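Local coordinates for ALDH21) (PDB 5MZ5), which acts as an NADP(+)-dependent aldehyde dehydrogenase that oxidises succinic semialdehyde to succinate, at residues 369-377 and 409-419; 341-351 and 387-398. All coordinates share one frame; numbering follows the deposited sequence.

Going from the N terminus, residues 341-351 come first, starting on helix 333-345. Helix 365-380 follows with 369-377. Then comes the hairpin region 387-398, and last 409-419, which leads into strand 419-425. Contact 2 closes a loop of 35 residues and contact 1 one of 31. The segments alternate, so the two loops cross and neither nests in the other. Helix 365-380 lies inside the loop of contact 2, and the hairpin lies inside that of contact 1. The two contacts meet directly: Glu-372 makes a salt bridge with Arg-391, and Ile-396 packs on Glu-372 and Pro-418. Together they tie two successive helices to the neighbouring strands 395-402 and 419-425.

Contact 1 of 2, residues 369-377 and 409-419; sequences KGIEDWVKE and NARKEEIFGPV
Trp-374 and Ala-410 bring the backbones within 5.5 Å, CA to CA, where residues 369-377 of helix 365-380 meet the short helix 409-412 and the loop after it. Trp-374 has the largest share of the contact. CB of Asn-409 sits over one face of its five-membered ring, 3.5 Å from the centroid, as a CH-pi contact. The amide plane of Asn-409 is turned 26° from the ring. At the ring edge, CZ3 of Trp-374 comes within 3.3 Å of Glu-414 O. Its CH2 also packs on Glu-413 CB, which approaches obliquely. Having its CG anti to the carbonyl carbon (chi1 -74°), Trp-374 sends its ring toward this turn.

The polar side is gathered round Glu-377. Its OE1 takes a 2.9 Å bond from Asn-409 ND2 on the syn side, 29° out of the carboxylate plane. Asn-409 N gives OE2 a weak bond, and OE2 also pairs with Lys-381. A water joins Trp-374 O to Ala-410 N and reaches Glu-377 OE1 weakly. Lys-412 NZ bonds Asn-409 OD1 and makes a salt bridge to Glu-413 OE2, so both ends of the Asn-409 amide have a partner.

One turn back, Ile-371 fills the apolar end. Its CG2 lies 3.7 Å from Val-419 CG2. Its CD1 rests 3.8 Å from Gly-417 CA, where a side chain would collide with it.

The loop continues toward the cofactor site. Glu-414 is an NADP(+)-binding residue, held by Gly-288 N, and Phe-416 meets the ring of Trp-188. Helix 409-412 lies in the crossover between parallel strands 395-402 and 419-425. Helix 365-380 packs beside this unit, with Ile-371 also touching Ile-396 of the first strand.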
loop_
_atom_site.group_PDB
_atom_site.type_symbol
_atom_site.label_atom_id
_atom_site.label_comp_id
_atom_site.label_asym_id
_atom_site.label_seq_id
_atom_site.Cartn_x
_atom_site.Cartn_y
_atom_site.Cartn_z
ATOM N N LYS A 369 -23.041 -40.078 -16.648
ATOM C CA LYS A 369 -24.478 -40.367 -16.786
ATOM C C LYS A 369 -25.322 -39.135 -16.445
ATOM O O LYS A 369 -26.289 -38.861 -17.152
ATOM C CB LYS A 369 -24.905 -41.568 -15.916
ATOM C CG LYS A 369 -24.488 -42.927 -16.453
ATOM C CD LYS A 369 -24.895 -44.022 -15.478
ATOM C CE LYS A 369 -24.395 -45.388 -15.885
ATOM N NZ LYS A 369 -24.918 -46.462 -14.994
ATOM N N GLY A 370 -24.921 -38.407 -15.392
ATOM C CA GLY A 370 -25.561 -37.173 -14.941
ATOM C C GLY A 370 -25.521 -36.090 -16.003
ATOM O O GLY A 370 -26.538 -35.444 -16.266
ATOM N N ILE A 371 -24.344 -35.905 -16.641
ATOM C CA ILE A 371 -24.127 -34.929 -17.728
ATOM C C ILE A 371 -24.998 -35.311 -18.948
ATOM O O ILE A 371 -25.711 -34.466 -19.484
ATOM C CB ILE A 371 -22.616 -34.794 -18.072
ATOM C CG1 ILE A 371 -21.840 -34.165 -16.900
ATOM C CG2 ILE A 371 -22.418 -33.987 -19.362
ATOM C CD1 ILE A 371 -20.353 -34.606 -16.780
ATOM N N GLU A 372 -24.962 -36.598 -19.345
ATOM C CA GLU A 372 -25.761 -37.170 -20.430
ATOM C C GLU A 372 -27.277 -36.910 -20.203
ATOM O O GLU A 372 -27.982 -36.553 -21.155
ATOM C CB GLU A 372 -25.482 -38.685 -20.538
ATOM C CG GLU A 372 -26.094 -39.349 -21.763
ATOM C CD GLU A 372 -26.165 -40.864 -21.735
ATOM O OE1 GLU A 372 -25.940 -41.466 -20.660
ATOM O OE2 GLU A 372 -26.461 -41.453 -22.797
ATOM N N ASP A 373 -27.758 -37.074 -18.945
ATOM C CA ASP A 373 -29.161 -36.835 -18.586
ATOM C C ASP A 373 -29.527 -35.366 -18.808
ATOM O O ASP A 373 -30.580 -35.070 -19.376
ATOM C CB ASP A 373 -29.434 -37.216 -17.110
ATOM C CG ASP A 373 -29.370 -38.689 -16.749
ATOM O OD1 ASP A 373 -29.472 -39.540 -17.673
ATOM O OD2 ASP A 373 -29.220 -38.995 -15.537
ATOM N N TRP A 374 -28.649 -34.444 -18.355
ATOM C CA TRP A 374 -28.863 -33.007 -18.509
ATOM C C TRP A 374 -28.831 -32.581 -19.964
ATOM O O TRP A 374 -29.602 -31.706 -20.339
ATOM C CB TRP A 374 -27.905 -32.190 -17.631
ATOM C CG TRP A 374 -28.266 -32.219 -16.173
ATOM C CD1 TRP A 374 -29.204 -33.010 -15.567
ATOM C CD2 TRP A 374 -27.683 -31.423 -15.137
ATOM N NE1 TRP A 374 -29.239 -32.755 -14.218
ATOM C CE2 TRP A 374 -28.313 -31.787 -13.923
ATOM C CE3 TRP A 374 -26.663 -30.448 -15.107
ATOM C CZ2 TRP A 374 -27.998 -31.177 -12.705
ATOM C CZ3 TRP A 374 -26.339 -29.862 -13.894
ATOM C CH2 TRP A 374 -26.986 -30.242 -12.710
ATOM N N VAL A 375 -28.000 -33.237 -20.799
ATOM C CA VAL A 375 -27.940 -32.963 -22.242
ATOM C C VAL A 375 -29.284 -33.379 -22.886
ATOM O O VAL A 375 -29.876 -32.583 -23.630
ATOM C CB VAL A 375 -26.695 -33.615 -22.917
ATOM C CG1 VAL A 375 -26.816 -33.642 -24.440
ATOM C CG2 VAL A 375 -25.401 -32.922 -22.487
ATOM N N LYS A 376 -29.770 -34.609 -22.580
ATOM C CA LYS A 376 -31.041 -35.121 -23.102
ATOM C C LYS A 376 -32.210 -34.225 -22.660
ATOM O O LYS A 376 -33.050 -33.866 -23.483
ATOM C CB LYS A 376 -31.282 -36.589 -22.694
ATOM C CG LYS A 376 -30.375 -37.588 -23.408
ATOM C CD LYS A 376 -30.874 -39.008 -23.260
ATOM C CE LYS A 376 -29.789 -40.024 -23.007
ATOM N NZ LYS A 376 -29.516 -40.177 -21.545
ATOM N N GLU A 377 -32.216 -33.812 -21.383
ATOM C CA GLU A 377 -33.238 -32.924 -20.837
ATOM C C GLU A 377 -33.233 -31.560 -21.560
ATOM O O GLU A 377 -34.305 -31.047 -21.876
ATOM C CB GLU A 377 -33.042 -32.754 -19.327
ATOM C CG GLU A 377 -34.112 -31.924 -18.631
ATOM C CD GLU A 377 -33.630 -31.058 -17.481
ATOM O OE1 GLU A 377 -32.563 -31.367 -16.901
ATOM O OE2 GLU A 377 -34.334 -30.080 -17.142
ATOM N N ASN A 409 -31.853 -27.864 -16.464
ATOM C CA ASN A 409 -30.753 -28.020 -15.499
ATOM C C ASN A 409 -29.399 -27.635 -16.078
ATOM O O ASN A 409 -28.573 -27.075 -15.352
ATOM C CB ASN A 409 -30.688 -29.437 -14.956
ATOM C CG ASN A 409 -31.714 -29.733 -13.904
ATOM O OD1 ASN A 409 -31.905 -28.976 -12.951
ATOM N ND2 ASN A 409 -32.373 -30.872 -14.033
ATOM N N ALA A 410 -29.182 -27.922 -17.385
ATOM C CA ALA A 410 -27.951 -27.596 -18.109
ATOM C C ALA A 410 -27.722 -26.074 -18.128
ATOM O O ALA A 410 -26.575 -25.645 -18.115
ATOM C CB ALA A 410 -28.007 -28.148 -19.526
ATOM N N ARG A 411 -28.805 -25.270 -18.098
ATOM C CA ARG A 411 -28.719 -23.811 -18.092
ATOM C C ARG A 411 -28.654 -23.213 -16.670
ATOM O O ARG A 411 -27.855 -22.313 -16.415
ATOM C CB ARG A 411 -29.867 -23.197 -18.937
ATOM C CG ARG A 411 -29.988 -21.656 -18.909
ATOM C CD ARG A 411 -28.705 -20.897 -19.276
ATOM N NE ARG A 411 -28.875 -19.444 -19.166
ATOM C CZ ARG A 411 -28.775 -18.747 -18.035
ATOM N NH1 ARG A 411 -28.467 -19.352 -16.898
ATOM N NH2 ARG A 411 -28.977 -17.437 -18.038
ATOM N N LYS A 412 -29.481 -23.725 -15.759
ATOM C CA LYS A 412 -29.626 -23.266 -14.379
ATOM C C LYS A 412 -28.454 -23.661 -13.460
ATOM O O LYS A 412 -28.040 -22.864 -12.609
ATOM C CB LYS A 412 -30.976 -23.786 -13.842
ATOM C CG LYS A 412 -31.358 -23.396 -12.413
ATOM C CD LYS A 412 -32.839 -23.708 -12.086
ATOM C CE LYS A 412 -33.337 -25.113 -12.408
ATOM N NZ LYS A 412 -32.731 -26.160 -11.537
ATOM N N GLU A 413 -27.938 -24.890 -13.615
ATOM C CA GLU A 413 -26.899 -25.428 -12.735
ATOM C C GLU A 413 -25.544 -25.583 -13.408
ATOM O O GLU A 413 -25.445 -25.566 -14.636
ATOM C CB GLU A 413 -27.330 -26.813 -12.183
ATOM C CG GLU A 413 -28.746 -26.916 -11.641
ATOM C CD GLU A 413 -29.075 -26.066 -10.429
ATOM O OE1 GLU A 413 -28.151 -25.718 -9.658
ATOM O OE2 GLU A 413 -30.274 -25.762 -10.241
ATOM N N GLU A 414 -24.512 -25.804 -12.579
ATOM C CA GLU A 414 -23.151 -26.088 -13.002
ATOM C C GLU A 414 -23.160 -27.501 -13.586
ATOM O O GLU A 414 -23.516 -28.455 -12.891
ATOM C CB GLU A 414 -22.200 -26.015 -11.790
ATOM C CG GLU A 414 -20.745 -26.344 -12.125
ATOM C CD GLU A 414 -19.787 -26.089 -10.980
ATOM O OE1 GLU A 414 -20.060 -26.587 -9.869
ATOM O OE2 GLU A 414 -18.761 -25.401 -11.188
ATOM N N ILE A 415 -22.825 -27.629 -14.870
ATOM C CA ILE A 415 -22.814 -28.933 -15.524
ATOM C C ILE A 415 -21.506 -29.710 -15.168
ATOM O O ILE A 415 -21.558 -30.923 -14.988
ATOM C CB ILE A 415 -23.119 -28.812 -17.047
ATOM C CG1 ILE A 415 -23.535 -30.163 -17.654
ATOM C CG2 ILE A 415 -21.975 -28.169 -17.833
ATOM C CD1 ILE A 415 -24.641 -30.056 -18.824
ATOM N N PHE A 416 -20.355 -29.001 -15.026
ATOM C CA PHE A 416 -19.050 -29.609 -14.698
ATOM C C PHE A 416 -18.714 -30.776 -15.688
ATOM O O PHE A 416 -18.345 -31.884 -15.285
ATOM C CB PHE A 416 -19.037 -30.054 -13.210
ATOM C CG PHE A 416 -17.780 -29.745 -12.444
ATOM C CD1 PHE A 416 -17.465 -28.433 -12.091
ATOM C CD2 PHE A 416 -16.931 -30.769 -12.022
ATOM C CE1 PHE A 416 -16.318 -28.148 -11.340
ATOM C CE2 PHE A 416 -15.772 -30.480 -11.279
ATOM C CZ PHE A 416 -15.477 -29.174 -10.947
ATOM N N GLY A 417 -18.900 -30.499 -16.979
ATOM C CA GLY A 417 -18.701 -31.449 -18.069
ATOM C C GLY A 417 -18.384 -30.747 -19.372
ATOM O O GLY A 417 -18.453 -29.510 -19.432
ATOM N N PRO A 418 -18.026 -31.491 -20.448
ATOM C CA PRO A 418 -17.629 -30.801 -21.692
ATOM C C PRO A 418 -18.842 -30.376 -22.519
ATOM O O PRO A 418 -19.077 -30.890 -23.615
ATOM C CB PRO A 418 -16.713 -31.828 -22.381
ATOM C CG PRO A 418 -17.259 -33.162 -21.937
ATOM C CD PRO A 418 -17.885 -32.962 -20.571
ATOM N N VAL A 419 -19.634 -29.451 -21.957
ATOM C CA VAL A 419 -20.884 -28.960 -22.529
ATOM C C VAL A 419 -20.894 -27.453 -22.562
ATOM O O VAL A 419 -20.667 -26.819 -21.527
ATOM C CB VAL A 419 -22.158 -29.520 -21.810
ATOM C CG1 VAL A 419 -23.433 -29.158 -22.585
ATOM C CG2 VAL A 419 -22.077 -31.025 -21.612
HETATM O O HOH W 1 -30.903 -29.833 -19.024
#

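Contact 2 of 2, residues 341-351 and 387-398; sequences VAAVKKLKMGN and TGGNRKGAFIEP
Met-349 and Phe-395 lie side by side and run in opposite directions. The Met-349 chain is extended as far as SD, with CG anti to the backbone N (chi1 -170°), and bends only at chi3. Its CG is 3.6 Å from Phe-395 CD1. The sulfur is 5.2 Å from the ring centroid and oblique to the ring, a Met-aromatic contact. The bend at chi3 leaves CE near Phe-395 CB, while SD also approaches Ile-396 O at 3.5 Å. The next residue meets the same ring differently: Gly-350 O lies in its plane, at the edge, 3.3 Å from Phe-395 CE1.

Phe-395 belongs to a beta hairpin. Strands 391-392 and 395-396 are joined by a type II' turn from Lys-392 to Phe-395, with Gly-393 and Ala-394 at the corners. Arg-391 NE bonds Gly-393 O in the carbonyl plane, on a lone pair. Ile-396 of the second strand touches Ala-368 of helix 365-380. The chain of 341-351 leaves its helix and passes along this hairpin.

Thr-387 slides past Val-341, Val-344 and Lys-345 in the opposite direction. Lys-345 folds back at chi3 and chi4, and its NZ gives a 3.0 Å bond to Thr-387 OG1. The other branch, Thr-387 CG2, meets Val-344 CG2 at 3.4 Å, a tight pair. An alanine at Thr-387 would remove both branches, which would probably leave the Lys-345 ammonium without this acceptor and Val-344 less closely packed. Val-344 CG2 also packs on Pro-398 CB, 4.1 Å away. Leu-347 CD1 reaches the same proline carbon at 4.2 Å. Phe-313 of helix 301-313 touches both Val-344 and Pro-398.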
loop_
_atom_site.group_PDB
_atom_site.type_symbol
_atom_site.label_atom_id
_atom_site.label_comp_id
_atom_site.label_asym_id
_atom_site.label_seq_id
_atom_site.Cartn_x
_atom_site.Cartn_y
_atom_site.Cartn_z
ATOM N N VAL A 341 -17.998 -25.145 -33.688
ATOM C CA VAL A 341 -18.460 -26.540 -33.850
ATOM C C VAL A 341 -17.416 -27.373 -34.624
ATOM O O VAL A 341 -17.120 -28.496 -34.216
ATOM C CB VAL A 341 -19.898 -26.645 -34.441
ATOM C CG1 VAL A 341 -20.234 -28.068 -34.879
ATOM C CG2 VAL A 341 -20.942 -26.138 -33.448
ATOM N N ALA A 342 -16.835 -26.819 -35.706
ATOM C CA ALA A 342 -15.788 -27.504 -36.475
ATOM C C ALA A 342 -14.558 -27.805 -35.588
ATOM O O ALA A 342 -14.014 -28.911 -35.645
ATOM C CB ALA A 342 -15.375 -26.673 -37.692
ATOM N N ALA A 343 -14.165 -26.850 -34.730
ATOM C CA ALA A 343 -13.043 -27.040 -33.813
ATOM C C ALA A 343 -13.336 -28.062 -32.701
ATOM O O ALA A 343 -12.443 -28.845 -32.382
ATOM C CB ALA A 343 -12.572 -25.710 -33.246
ATOM N N VAL A 344 -14.587 -28.128 -32.169
ATOM C CA VAL A 344 -14.905 -29.127 -31.124
ATOM C C VAL A 344 -14.882 -30.539 -31.720
ATOM O O VAL A 344 -14.493 -31.475 -31.016
ATOM C CB VAL A 344 -16.151 -28.895 -30.186
ATOM C CG1 VAL A 344 -16.668 -27.464 -30.187
ATOM C CG2 VAL A 344 -17.273 -29.896 -30.417
ATOM N N LYS A 345 -15.269 -30.683 -33.016
ATOM C CA LYS A 345 -15.287 -31.959 -33.734
ATOM C C LYS A 345 -13.889 -32.542 -33.949
ATOM O O LYS A 345 -13.763 -33.750 -34.162
ATOM C CB LYS A 345 -16.057 -31.834 -35.068
ATOM C CG LYS A 345 -17.571 -31.869 -34.862
ATOM C CD LYS A 345 -18.330 -31.425 -36.099
ATOM C CE LYS A 345 -19.450 -32.372 -36.458
ATOM N NZ LYS A 345 -20.629 -32.253 -35.565
ATOM N N LYS A 346 -12.847 -31.700 -33.838
ATOM C CA LYS A 346 -11.445 -32.078 -34.015
ATOM C C LYS A 346 -10.777 -32.497 -32.705
ATOM O O LYS A 346 -9.670 -33.050 -32.751
ATOM C CB LYS A 346 -10.655 -30.919 -34.665
ATOM C CG LYS A 346 -10.962 -30.718 -36.142
ATOM C CD LYS A 346 -10.205 -29.522 -36.718
ATOM C CE LYS A 346 -10.450 -29.369 -38.208
ATOM N NZ LYS A 346 -9.420 -28.519 -38.859
ATOM N N LEU A 347 -11.433 -32.221 -31.541
ATOM C CA LEU A 347 -10.887 -32.498 -30.213
ATOM C C LEU A 347 -10.702 -33.984 -29.959
ATOM O O LEU A 347 -11.654 -34.746 -30.082
ATOM C CB LEU A 347 -11.701 -31.832 -29.088
ATOM C CG LEU A 347 -11.781 -30.291 -29.075
ATOM C CD1 LEU A 347 -12.731 -29.803 -27.981
ATOM C CD2 LEU A 347 -10.398 -29.650 -28.938
ATOM N N LYS A 348 -9.463 -34.402 -29.648
ATOM C CA LYS A 348 -9.145 -35.808 -29.403
ATOM C C LYS A 348 -9.583 -36.220 -28.017
ATOM O O LYS A 348 -9.122 -35.668 -27.020
ATOM C CB LYS A 348 -7.656 -36.112 -29.600
ATOM C CG LYS A 348 -7.202 -35.942 -31.019
ATOM C CD LYS A 348 -5.740 -36.188 -31.161
ATOM C CE LYS A 348 -5.390 -36.187 -32.620
ATOM N NZ LYS A 348 -3.933 -36.389 -32.844
ATOM N N MET A 349 -10.484 -37.199 -27.971
ATOM C CA MET A 349 -11.030 -37.784 -26.762
ATOM C C MET A 349 -10.492 -39.208 -26.653
ATOM O O MET A 349 -10.565 -39.980 -27.614
ATOM C CB MET A 349 -12.566 -37.783 -26.814
ATOM C CG MET A 349 -13.212 -38.150 -25.500
ATOM S SD MET A 349 -15.017 -38.170 -25.534
ATOM C CE MET A 349 -15.321 -39.681 -26.409
ATOM N N GLY A 350 -9.938 -39.540 -25.495
ATOM C CA GLY A 350 -9.406 -40.875 -25.267
ATOM C C GLY A 350 -8.539 -41.010 -24.044
ATOM O O GLY A 350 -8.730 -40.305 -23.049
ATOM N N ASN A 351 -7.588 -41.947 -24.129
ATOM C CA ASN A 351 -6.609 -42.279 -23.102
ATOM C C ASN A 351 -5.865 -41.008 -22.628
ATOM O O ASN A 351 -5.111 -40.426 -23.409
ATOM C CB ASN A 351 -5.632 -43.335 -23.639
ATOM C CG ASN A 351 -4.601 -43.821 -22.652
ATOM O OD1 ASN A 351 -4.472 -43.323 -21.531
ATOM N ND2 ASN A 351 -3.849 -44.827 -23.061
ATOM N N THR A 387 -23.511 -30.705 -31.795
ATOM C CA THR A 387 -22.497 -31.770 -31.835
ATOM C C THR A 387 -22.424 -32.486 -30.478
ATOM O O THR A 387 -22.833 -31.919 -29.462
ATOM C CB THR A 387 -21.132 -31.193 -32.276
ATOM O OG1 THR A 387 -20.233 -32.260 -32.565
ATOM C CG2 THR A 387 -20.533 -30.212 -31.249
ATOM N N GLY A 388 -21.890 -33.704 -30.481
ATOM C CA GLY A 388 -21.685 -34.516 -29.285
ATOM C C GLY A 388 -22.945 -34.976 -28.587
ATOM O O GLY A 388 -23.942 -35.293 -29.241
ATOM N N GLY A 389 -22.884 -35.025 -27.259
ATOM C CA GLY A 389 -24.009 -35.451 -26.425
ATOM C C GLY A 389 -24.091 -36.940 -26.122
ATOM O O GLY A 389 -25.004 -37.367 -25.407
ATOM N N ASN A 390 -23.157 -37.747 -26.663
ATOM C CA ASN A 390 -23.146 -39.192 -26.426
ATOM C C ASN A 390 -22.170 -39.600 -25.325
ATOM O O ASN A 390 -21.111 -38.976 -25.155
ATOM C CB ASN A 390 -22.878 -39.986 -27.705
ATOM C CG ASN A 390 -23.888 -39.757 -28.816
ATOM O OD1 ASN A 390 -23.536 -39.400 -29.935
ATOM N ND2 ASN A 390 -25.159 -39.978 -28.551
ATOM N N ARG A 391 -22.552 -40.640 -24.566
ATOM C CA ARG A 391 -21.757 -41.192 -23.475
ATOM C C ARG A 391 -21.203 -42.561 -23.879
ATOM O O ARG A 391 -21.894 -43.358 -24.515
ATOM C CB ARG A 391 -22.592 -41.285 -22.185
ATOM C CG ARG A 391 -21.794 -41.578 -20.921
ATOM C CD ARG A 391 -22.708 -42.071 -19.823
ATOM N NE ARG A 391 -22.496 -43.493 -19.548
ATOM C CZ ARG A 391 -23.443 -44.419 -19.581
ATOM N NH1 ARG A 391 -24.695 -44.089 -19.865
ATOM N NH2 ARG A 391 -23.151 -45.681 -19.316
ATOM N N LYS A 392 -19.950 -42.816 -23.503
ATOM C CA LYS A 392 -19.224 -44.060 -23.737
ATOM C C LYS A 392 -18.499 -44.305 -22.398
ATOM O O LYS A 392 -17.410 -43.760 -22.182
ATOM C CB LYS A 392 -18.241 -43.849 -24.903
ATOM C CG LYS A 392 -17.763 -45.114 -25.620
ATOM C CD LYS A 392 -16.503 -44.836 -26.483
ATOM C CE LYS A 392 -15.223 -44.694 -25.661
ATOM N NZ LYS A 392 -14.142 -43.974 -26.391
ATOM N N GLY A 393 -19.163 -45.035 -21.487
ATOM C CA GLY A 393 -18.664 -45.298 -20.140
ATOM C C GLY A 393 -18.585 -44.010 -19.335
ATOM O O GLY A 393 -19.609 -43.370 -19.101
ATOM N N ALA A 394 -17.364 -43.599 -18.942
ATOM C CA ALA A 394 -17.135 -42.359 -18.194
ATOM C C ALA A 394 -16.848 -41.172 -19.142
ATOM O O ALA A 394 -16.760 -40.027 -18.691
ATOM C CB ALA A 394 -16.000 -42.541 -17.192
ATOM N N PHE A 395 -16.739 -41.446 -20.455
ATOM C CA PHE A 395 -16.495 -40.439 -21.481
ATOM C C PHE A 395 -17.785 -39.776 -21.974
ATOM O O PHE A 395 -18.776 -40.454 -22.241
ATOM C CB PHE A 395 -15.755 -41.053 -22.683
ATOM C CG PHE A 395 -14.287 -41.320 -22.453
ATOM C CD1 PHE A 395 -13.338 -40.331 -22.689
ATOM C CD2 PHE A 395 -13.848 -42.571 -22.030
ATOM C CE1 PHE A 395 -11.974 -40.589 -22.501
ATOM C CE2 PHE A 395 -12.477 -42.824 -21.841
ATOM C CZ PHE A 395 -11.554 -41.827 -22.069
ATOM N N ILE A 396 -17.750 -38.442 -22.088
ATOM C CA ILE A 396 -18.816 -37.604 -22.632
ATOM C C ILE A 396 -18.175 -36.874 -23.790
ATOM O O ILE A 396 -17.137 -36.224 -23.616
ATOM C CB ILE A 396 -19.434 -36.606 -21.584
ATOM C CG1 ILE A 396 -20.322 -37.332 -20.553
ATOM C CG2 ILE A 396 -20.237 -35.474 -22.261
ATOM C CD1 ILE A 396 -21.766 -37.833 -21.113
ATOM N N GLU A 397 -18.788 -36.974 -24.968
ATOM C CA GLU A 397 -18.323 -36.273 -26.167
ATOM C C GLU A 397 -18.378 -34.751 -25.936
ATOM O O GLU A 397 -19.296 -34.283 -25.245
ATOM C CB GLU A 397 -19.212 -36.620 -27.361
ATOM C CG GLU A 397 -18.919 -37.975 -27.957
ATOM C CD GLU A 397 -19.842 -38.381 -29.089
ATOM O OE1 GLU A 397 -19.457 -39.294 -29.854
ATOM O OE2 GLU A 397 -20.948 -37.804 -29.211
ATOM N N PRO A 398 -17.418 -33.959 -26.478
ATOM C CA PRO A 398 -17.535 -32.487 -26.331
ATOM C C PRO A 398 -18.838 -32.057 -27.031
ATOM O O PRO A 398 -19.103 -32.438 -28.175
ATOM C CB PRO A 398 -16.260 -31.944 -26.986
ATOM C CG PRO A 398 -15.763 -33.035 -27.844
ATOM C CD PRO A 398 -16.284 -34.346 -27.345
#